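Local coordinates for protein Fe(2+) transporter FeoB (PDB 3I8S) that takes up ferrous iron across the bacterial inner membrane in a GTP-driven manner, its cytosolic domain, described here, binding GTP and probably coupling this to channel opening, at residues L108-I113 and V175-P180; N235-D238 and L242-A245. All coordinates share one frame; numbering follows the deposited sequence.

Contact 1: residues L108-I113 and V175-P180; sequences LLELGI and VHYAQP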
loop_
_atom_site.group_PDB
_atom_site.type_symbol
_atom_site.label_atom_id
_atom_site.label_comp_id
_atom_site.label_asym_id
_atom_site.label_seq_id
_atom_site.Cartn_x
_atom_site.Cartn_y
_atom_site.Cartn_z
ATOM N N LEU A 108 -0.255 -1.589 -2.476
ATOM C CA LEU A 108 -0.475 -2.473 -1.321
ATOM C C LEU A 108 -1.561 -3.483 -1.628
ATOM O O LEU A 108 -1.394 -4.660 -1.363
ATOM C CB LEU A 108 -0.881 -1.715 -0.064
ATOM C CG LEU A 108 0.091 -0.653 0.382
ATOM C CD1 LEU A 108 -0.556 0.062 1.506
ATOM C CD2 LEU A 108 1.398 -1.328 0.757
ATOM N N LEU A 109 -2.644 -3.016 -2.237
ATOM C CA LEU A 109 -3.789 -3.884 -2.551
ATOM C C LEU A 109 -3.424 -4.928 -3.623
ATOM O O LEU A 109 -3.860 -6.080 -3.562
ATOM C CB LEU A 109 -4.964 -2.987 -3.005
ATOM C CG LEU A 109 -5.543 -2.096 -1.898
ATOM C CD1 LEU A 109 -6.583 -1.108 -2.474
ATOM C CD2 LEU A 109 -6.122 -2.944 -0.799
ATOM N N GLU A 110 -2.624 -4.523 -4.594
ATOM C CA GLU A 110 -2.153 -5.442 -5.626
ATOM C C GLU A 110 -1.241 -6.555 -5.081
ATOM O O GLU A 110 -1.220 -7.670 -5.625
ATOM C CB GLU A 110 -1.438 -4.703 -6.737
ATOM C CG GLU A 110 -2.319 -3.893 -7.600
ATOM C CD GLU A 110 -1.656 -3.568 -8.907
ATOM O OE1 GLU A 110 -0.606 -2.868 -8.918
ATOM O OE2 GLU A 110 -2.158 -4.053 -9.916
ATOM N N LEU A 111 -0.504 -6.255 -4.010
ATOM C CA LEU A 111 0.303 -7.275 -3.312
ATOM C C LEU A 111 -0.577 -8.219 -2.509
ATOM O O LEU A 111 -0.171 -9.345 -2.135
ATOM C CB LEU A 111 1.330 -6.592 -2.383
ATOM C CG LEU A 111 2.543 -6.088 -3.142
ATOM C CD1 LEU A 111 3.325 -5.094 -2.261
ATOM C CD2 LEU A 111 3.383 -7.294 -3.567
ATOM N N GLY A 112 -1.795 -7.773 -2.235
ATOM C CA GLY A 112 -2.759 -8.615 -1.572
ATOM C C GLY A 112 -2.603 -8.665 -0.066
ATOM O O GLY A 112 -3.182 -9.545 0.581
ATOM N N ILE A 113 -1.824 -7.749 0.514
ATOM C CA ILE A 113 -1.624 -7.789 1.974
ATOM C C ILE A 113 -2.888 -7.201 2.635
ATOM O O ILE A 113 -3.383 -6.187 2.133
ATOM C CB ILE A 113 -0.438 -6.895 2.489
ATOM C CG1 ILE A 113 0.790 -6.903 1.567
ATOM C CG2 ILE A 113 -0.128 -7.279 3.938
ATOM C CD1 ILE A 113 1.417 -8.196 1.388
ATOM N N VAL A 175 -6.685 -2.434 -10.996
ATOM C CA VAL A 175 -6.058 -1.922 -12.197
ATOM C C VAL A 175 -6.336 -2.889 -13.322
ATOM O O VAL A 175 -6.273 -4.112 -13.150
ATOM C CB VAL A 175 -4.549 -1.682 -11.982
ATOM C CG1 VAL A 175 -3.930 -1.126 -13.256
ATOM C CG2 VAL A 175 -4.363 -0.712 -10.826
ATOM N N HIS A 176 -6.675 -2.344 -14.478
ATOM C CA HIS A 176 -6.975 -3.157 -15.643
ATOM C C HIS A 176 -5.837 -3.080 -16.637
ATOM O O HIS A 176 -5.858 -2.283 -17.581
ATOM C CB HIS A 176 -8.300 -2.755 -16.314
ATOM C CG HIS A 176 -8.817 -3.800 -17.246
ATOM N ND1 HIS A 176 -9.620 -4.836 -16.829
ATOM C CD2 HIS A 176 -8.600 -3.999 -18.565
ATOM C CE1 HIS A 176 -9.890 -5.624 -17.852
ATOM N NE2 HIS A 176 -9.287 -5.134 -18.921
ATOM N N TYR A 177 -4.838 -3.932 -16.424
ATOM C CA TYR A 177 -3.683 -3.977 -17.302
ATOM C C TYR A 177 -3.978 -4.683 -18.608
ATOM O O TYR A 177 -4.761 -5.649 -18.642
ATOM C CB TYR A 177 -2.534 -4.724 -16.635
ATOM C CG TYR A 177 -2.043 -4.132 -15.350
ATOM C CD1 TYR A 177 -2.376 -4.698 -14.123
ATOM C CD2 TYR A 177 -1.262 -2.977 -15.351
ATOM C CE1 TYR A 177 -1.885 -4.142 -12.936
ATOM C CE2 TYR A 177 -0.775 -2.430 -14.188
ATOM C CZ TYR A 177 -1.097 -3.030 -12.980
ATOM O OH TYR A 177 -0.601 -2.469 -11.855
ATOM N N ALA A 178 -3.315 -4.216 -19.673
ATOM C CA ALA A 178 -3.374 -4.854 -21.010
ATOM C C ALA A 178 -2.973 -6.328 -20.899
ATOM O O ALA A 178 -2.033 -6.653 -20.140
ATOM C CB ALA A 178 -2.478 -4.103 -22.022
ATOM N N GLN A 179 -3.698 -7.214 -21.583
ATOM C CA GLN A 179 -3.480 -8.679 -21.410
ATOM C C GLN A 179 -2.022 -9.121 -21.692
ATOM O O GLN A 179 -1.503 -10.002 -21.000
ATOM C CB GLN A 179 -4.442 -9.510 -22.244
ATOM C CG GLN A 179 -4.467 -11.011 -21.849
ATOM C CD GLN A 179 -4.950 -11.237 -20.428
ATOM O OE1 GLN A 179 -6.015 -10.752 -20.054
ATOM N NE2 GLN A 179 -4.153 -11.951 -19.612
ATOM N N PRO A 180 -1.356 -8.531 -22.696
ATOM C CA PRO A 180 0.036 -9.000 -22.863
ATOM C C PRO A 180 0.904 -8.738 -21.615
ATOM O O PRO A 180 1.749 -9.573 -21.269
ATOM C CB PRO A 180 0.522 -8.213 -24.096
ATOM C CG PRO A 180 -0.689 -7.851 -24.813
ATOM C CD PRO A 180 -1.700 -7.558 -23.738
#
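E110 and Y177 meet across the junction between the G domain of FeoB and its helical domain, one residue in the last turn of helix 98-111 and the other just ahead of helix 179-191. The interface is small, 105 Å² counted over both sides, and serves as a worked example of how one polar pair can tie two domains together where they meet. The two side chains come from opposite directions. E110 CG lies anti to the carbonyl carbon (chi1 -71°) and the chain runs extended beyond it, which carries the carboxylate out from the helix to the tyrosine hydroxyl. Y177 OH donates to E110 OE2 at 2.9 Å, and OE2 receives it on its syn lone pair, the side of the other carboxylate oxygen. E110 OE1 is almost as close, 3.0 Å from Y177 OH, so the hydroxyl sits before both oxygens. Carboxylate and ring are nearly coplanar, 22° apart, and OE2 lies at the ring edge, 3.0 Å from Y177 CE1. V175 flanks the pair: its CB stands 4.0 Å from E110 OE2, and its CG1 lies over one face of the Y177 ring, toward the rim. Helix 240-259 packs I244 and A247 against the tyrosine, and W203 of helix 198-210 touches E110. R248 joins the polar group: its NE is hydrogen-bonded to Y177 OH and forms a long, weak ion pair with E110 OE1. The phenol therefore bridges an arginine and a carboxylate, and the nearby guanidinium would be expected to favour the charged form of E110 and to polarise the hydroxyl that donates to it.

Contact 2: residues N235-D238 and L242-A245; sequences NEMD and LHIA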
loop_
_atom_site.group_PDB
_atom_site.type_symbol
_atom_site.label_atom_id
_atom_site.label_comp_id
_atom_site.label_asym_id
_atom_site.label_seq_id
_atom_site.Cartn_x
_atom_site.Cartn_y
_atom_site.Cartn_z
ATOM N N ASN A 235 7.412 -5.200 -29.203
ATOM C CA ASN A 235 6.839 -5.501 -30.516
ATOM C C ASN A 235 5.299 -5.335 -30.532
ATOM O O ASN A 235 4.705 -4.861 -31.518
ATOM C CB ASN A 235 7.183 -6.909 -30.936
ATOM C CG ASN A 235 6.558 -7.261 -32.265
ATOM O OD1 ASN A 235 6.885 -6.663 -33.300
ATOM N ND2 ASN A 235 5.608 -8.182 -32.240
ATOM N N GLU A 236 4.675 -5.750 -29.441
ATOM C CA GLU A 236 3.208 -5.716 -29.265
ATOM C C GLU A 236 2.614 -4.329 -28.993
ATOM O O GLU A 236 1.483 -4.046 -29.375
ATOM C CB GLU A 236 2.803 -6.647 -28.103
ATOM C CG GLU A 236 2.920 -8.122 -28.453
ATOM C CD GLU A 236 3.483 -8.989 -27.322
ATOM O OE1 GLU A 236 3.244 -8.697 -26.142
ATOM O OE2 GLU A 236 4.210 -9.969 -27.627
ATOM N N MET A 237 3.342 -3.457 -28.322
ATOM C CA MET A 237 2.776 -2.144 -28.011
ATOM C C MET A 237 3.834 -1.049 -27.925
ATOM O O MET A 237 5.019 -1.347 -27.755
ATOM C CB MET A 237 2.026 -2.231 -26.674
ATOM C CG MET A 237 2.904 -2.567 -25.533
ATOM S SD MET A 237 2.024 -2.903 -23.993
ATOM C CE MET A 237 1.377 -4.512 -24.292
ATOM N N ASP A 238 3.373 0.202 -27.999
ATOM C CA ASP A 238 4.199 1.382 -27.746
ATOM C C ASP A 238 4.428 1.510 -26.233
ATOM O O ASP A 238 3.471 1.516 -25.454
ATOM C CB ASP A 238 3.524 2.672 -28.271
ATOM C CG ASP A 238 3.452 2.756 -29.813
ATOM O OD1 ASP A 238 4.365 2.267 -30.530
ATOM O OD2 ASP A 238 2.483 3.380 -30.324
ATOM N N LEU A 242 5.122 2.398 -19.758
ATOM C CA LEU A 242 4.172 3.481 -19.601
ATOM C C LEU A 242 2.735 2.971 -19.567
ATOM O O LEU A 242 1.882 3.578 -18.902
ATOM C CB LEU A 242 4.329 4.454 -20.748
ATOM C CG LEU A 242 3.573 5.778 -20.772
ATOM C CD1 LEU A 242 3.524 6.402 -19.399
ATOM C CD2 LEU A 242 4.226 6.724 -21.790
ATOM N N HIS A 243 2.448 1.881 -20.288
ATOM C CA HIS A 243 1.105 1.275 -20.189
ATOM C C HIS A 243 0.791 0.758 -18.786
ATOM O O HIS A 243 -0.362 0.817 -18.342
ATOM C CB HIS A 243 0.924 0.129 -21.184
ATOM C CG HIS A 243 0.694 0.578 -22.591
ATOM N ND1 HIS A 243 -0.564 0.694 -23.145
ATOM C CD2 HIS A 243 1.564 0.924 -23.562
ATOM C CE1 HIS A 243 -0.456 1.088 -24.401
ATOM N NE2 HIS A 243 0.829 1.243 -24.676
ATOM N N ILE A 244 1.794 0.206 -18.111
ATOM C CA ILE A 244 1.658 -0.251 -16.710
ATOM C C ILE A 244 1.267 0.945 -15.860
ATOM O O ILE A 244 0.253 0.922 -15.186
ATOM C CB ILE A 244 2.943 -0.915 -16.173
ATOM C CG1 ILE A 244 3.287 -2.175 -16.953
ATOM C CG2 ILE A 244 2.804 -1.300 -14.669
ATOM C CD1 ILE A 244 4.705 -2.760 -16.622
ATOM N N ALA A 245 2.048 2.020 -15.948
ATOM C CA ALA A 245 1.791 3.225 -15.139
ATOM C C ALA A 245 0.441 3.845 -15.463
ATOM O O ALA A 245 -0.304 4.210 -14.539
ATOM C CB ALA A 245 2.929 4.250 -15.314
HETATM O O HOH W 1 0.685 1.181 -27.891
#
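M237 reaches H243 across the short connection between helices 226-236 and 240-259, and its side chain can be followed atom by atom. At its root, M237 CB lies 4.2 Å from H243 NE2. CG takes the position between the backbone N and the carbonyl carbon (chi1 63°), which directs the chain over the imidazole. The sulfur then makes a Met-aromatic contact: SD stands 4.2 Å from the centroid of the H243 ring, 24° off the normal, over one face and closest to CD2 at 3.9 Å. A bend at chi3 turns CE onward to P180. At the ring's edge lies the backbone of D238, and a water ties the two segments by accepting from D238 N at 2.9 Å and hydrogen-bonding to H243 NE2 at 3.2 Å. Were H243 replaced by an alanine, the M237 sulfur would probably lose its aromatic partner and the water one of its bonds to the protein. The contact is at the surface of the helical domain: P180 of helix 179-191 touches both E236 and M237, L181 of that helix packs on H243 and I244, and L209 of helix 198-210 also meets I244.

From the N terminus, the chain first builds most of the G-domain sheet and helix 98-111, where contact 1 begins. The 61 residues after segment 108-113 include strands 115-120 and 145-147 and helices 122-127, 134-141 and 154-164 before segment 175-180 closes this long loop. The chain then runs through the helical domain, and contact 2 closes a loop of only three intervening residues, where helix 226-236 gives way to helix 240-259. The contacts are thus in series, neither nested nor crossing. In space they adjoin, through P180 and through Y177 CE2 near the I244 carbonyl. Contact 1 joins the two domains, whereas contact 2 pairs consecutive helices within one.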